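PDB 3LE2: serpin-ZX from Arabidopsis thaliana, which inhibits the cysteine protease metacaspase-9 by covalent binding after cleavage of its reactive center loop, and limits RD21A activity to restrain programmed cell death. Local coordinates for residues A[282-287]-A[331-336]. Numbering follows the deposited sequence.
Sequences FKFSFG and ACIEVN
Phe282, Phe284 and Phe286 pair with Val335, Ile333 and Ala331 in an antiparallel ladder of the serpin's central beta-sheet A, joining strand 277-289 to strand 326-335. Each is a hydrogen-bonded pair with both backbone N-H···O bonds made, six in all. The bond from Val335 N to Phe282 O is short and nearly straight (2.8 Å, 174°), whereas its partner from Phe282 N to Val335 O stretches to 3.3 Å, so this end of the ladder is held less evenly. On the face carrying the phenylalanines, two rings lean across onto the neighbouring strand. Phe284 has CG between its backbone N and carbonyl carbon (chi1 65°), which brings one ring face against Ile333; CG2 of Ile333 sits 3.8 Å from the centroid of the Phe284 ring, a CH-pi contact. Phe282 turns the same way and lays a ring face against Val335, whose CB lies 3.8 Å from the Phe282 centroid. Ile333 CG2 also lies at the edge of the other ring, 4.1 Å from Phe282 CE2, and thus bridges the two aromatics. Ile34 of strand 33-35 packs on Phe284 and Ile333, and Phe370 and Leu372 of strand 370-376 on Phe282. On the other face, the extended chains of Lys283 and Glu334 run side by side, their charged tips, Lys283 NZ and Glu334 OE2, 4.2 Å apart, too far for a salt bridge. Ser285 and Cys332 form a non-hydrogen-bonded pair on the same face. Strand 326-335 also pairs in parallel with strand 167-176; this is the native stressed form, and the arrangement is that of serpin sheet A before loop insertion.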
loop_
_atom_site.group_PDB
_atom_site.type_symbol
_atom_site.label_atom_id
_atom_site.label_comp_id
_atom_site.label_asym_id
_atom_site.label_seq_id
_atom_site.Cartn_x
_atom_site.Cartn_y
_atom_site.Cartn_z
ATOM N N PHE A 282 -0.926 -16.897 0.698
ATOM C CA PHE A 282 -2.130 -16.202 0.232
ATOM C C PHE A 282 -1.851 -15.415 -1.046
ATOM O O PHE A 282 -0.714 -15.074 -1.343
ATOM C CB PHE A 282 -2.703 -15.281 1.315
ATOM C CG PHE A 282 -1.696 -14.328 1.892
ATOM C CD1 PHE A 282 -0.885 -14.710 2.965
ATOM C CD2 PHE A 282 -1.552 -13.050 1.373
ATOM C CE1 PHE A 282 0.053 -13.819 3.514
ATOM C CE2 PHE A 282 -0.617 -12.154 1.919
ATOM C CZ PHE A 282 0.175 -12.545 2.986
ATOM N N LYS A 283 -2.900 -15.143 -1.810
ATOM C CA LYS A 283 -2.762 -14.385 -3.045
ATOM C C LYS A 283 -4.084 -13.708 -3.332
ATOM O O LYS A 283 -5.102 -14.379 -3.476
ATOM C CB LYS A 283 -2.404 -15.305 -4.216
ATOM C CG LYS A 283 -2.151 -14.567 -5.521
ATOM C CD LYS A 283 -1.903 -15.528 -6.691
ATOM C CE LYS A 283 -1.304 -14.791 -7.887
ATOM N NZ LYS A 283 -0.995 -15.694 -9.048
ATOM N N PHE A 284 -4.076 -12.379 -3.402
ATOM C CA PHE A 284 -5.301 -11.662 -3.702
ATOM C C PHE A 284 -5.072 -10.242 -4.193
ATOM O O PHE A 284 -3.990 -9.675 -4.029
ATOM C CB PHE A 284 -6.246 -11.663 -2.497
ATOM C CG PHE A 284 -5.712 -10.921 -1.303
ATOM C CD1 PHE A 284 -4.957 -11.580 -0.343
ATOM C CD2 PHE A 284 -5.972 -9.563 -1.136
ATOM C CE1 PHE A 284 -4.470 -10.893 0.774
ATOM C CE2 PHE A 284 -5.480 -8.869 -0.033
ATOM C CZ PHE A 284 -4.737 -9.533 0.929
ATOM N N SER A 285 -6.101 -9.675 -4.809
ATOM C CA SER A 285 -6.064 -8.285 -5.206
ATOM C C SER A 285 -7.180 -7.555 -4.465
ATOM O O SER A 285 -8.070 -8.173 -3.880
ATOM C CB SER A 285 -6.246 -8.154 -6.715
ATOM O OG SER A 285 -7.578 -8.478 -7.077
ATOM N N PHE A 286 -7.132 -6.233 -4.481
ATOM C CA PHE A 286 -8.121 -5.462 -3.760
ATOM C C PHE A 286 -8.217 -4.086 -4.383
ATOM O O PHE A 286 -7.209 -3.478 -4.733
ATOM C CB PHE A 286 -7.772 -5.368 -2.266
ATOM C CG PHE A 286 -8.778 -4.594 -1.469
ATOM C CD1 PHE A 286 -9.871 -5.229 -0.912
ATOM C CD2 PHE A 286 -8.647 -3.217 -1.311
ATOM C CE1 PHE A 286 -10.812 -4.509 -0.203
ATOM C CE2 PHE A 286 -9.580 -2.490 -0.606
ATOM C CZ PHE A 286 -10.663 -3.130 -0.043
ATOM N N GLY A 287 -9.438 -3.607 -4.545
ATOM C CA GLY A 287 -9.646 -2.328 -5.182
ATOM C C GLY A 287 -10.761 -1.579 -4.496
ATOM O O GLY A 287 -11.702 -2.174 -3.937
ATOM N N ALA A 331 -4.627 -2.697 -5.996
ATOM C CA ALA A 331 -3.394 -3.272 -5.529
ATOM C C ALA A 331 -3.558 -4.785 -5.482
ATOM O O ALA A 331 -4.676 -5.294 -5.402
ATOM C CB ALA A 331 -3.093 -2.741 -4.141
ATOM N N CYS A 332 -2.451 -5.513 -5.527
ATOM C CA CYS A 332 -2.511 -6.958 -5.315
ATOM C C CYS A 332 -1.286 -7.412 -4.527
ATOM O O CYS A 332 -0.262 -6.734 -4.511
ATOM C CB CYS A 332 -2.583 -7.708 -6.643
ATOM S SG CYS A 332 -1.075 -7.532 -7.579
ATOM N N ILE A 333 -1.402 -8.560 -3.872
ATOM C CA ILE A 333 -0.333 -9.070 -3.030
ATOM C C ILE A 333 -0.300 -10.580 -3.128
ATOM O O ILE A 333 -1.297 -11.223 -3.476
ATOM C CB ILE A 333 -0.462 -8.619 -1.554
ATOM C CG1 ILE A 333 0.839 -8.897 -0.791
ATOM C CG2 ILE A 333 -1.652 -9.292 -0.881
ATOM C CD1 ILE A 333 2.048 -8.117 -1.306
ATOM N N GLU A 334 0.866 -11.144 -2.857
ATOM C CA GLU A 334 1.019 -12.585 -2.902
ATOM C C GLU A 334 2.129 -13.025 -1.978
ATOM O O GLU A 334 3.185 -12.389 -1.907
ATOM C CB GLU A 334 1.331 -13.045 -4.315
ATOM C CG GLU A 334 1.792 -14.479 -4.369
ATOM C CD GLU A 334 1.994 -14.965 -5.789
ATOM O OE1 GLU A 334 2.279 -14.129 -6.678
ATOM O OE2 GLU A 334 1.868 -16.189 -6.012
ATOM N N VAL A 335 1.878 -14.115 -1.268
ATOM C CA VAL A 335 2.893 -14.728 -0.433
ATOM C C VAL A 335 3.020 -16.218 -0.757
ATOM O O VAL A 335 2.065 -16.983 -0.605
ATOM C CB VAL A 335 2.585 -14.526 1.070
ATOM C CG1 VAL A 335 3.408 -15.474 1.918
ATOM C CG2 VAL A 335 2.842 -13.084 1.470
ATOM N N ASN A 336 4.203 -16.617 -1.220
ATOM C CA ASN A 336 4.501 -18.030 -1.440
ATOM C C ASN A 336 5.948 -18.361 -1.041
ATOM O O ASN A 336 6.609 -17.568 -0.345
ATOM C CB ASN A 336 4.171 -18.457 -2.887
ATOM C CG ASN A 336 5.000 -17.718 -3.924
ATOM O OD1 ASN A 336 6.173 -17.432 -3.705
ATOM N ND2 ASN A 336 4.396 -17.414 -5.066
#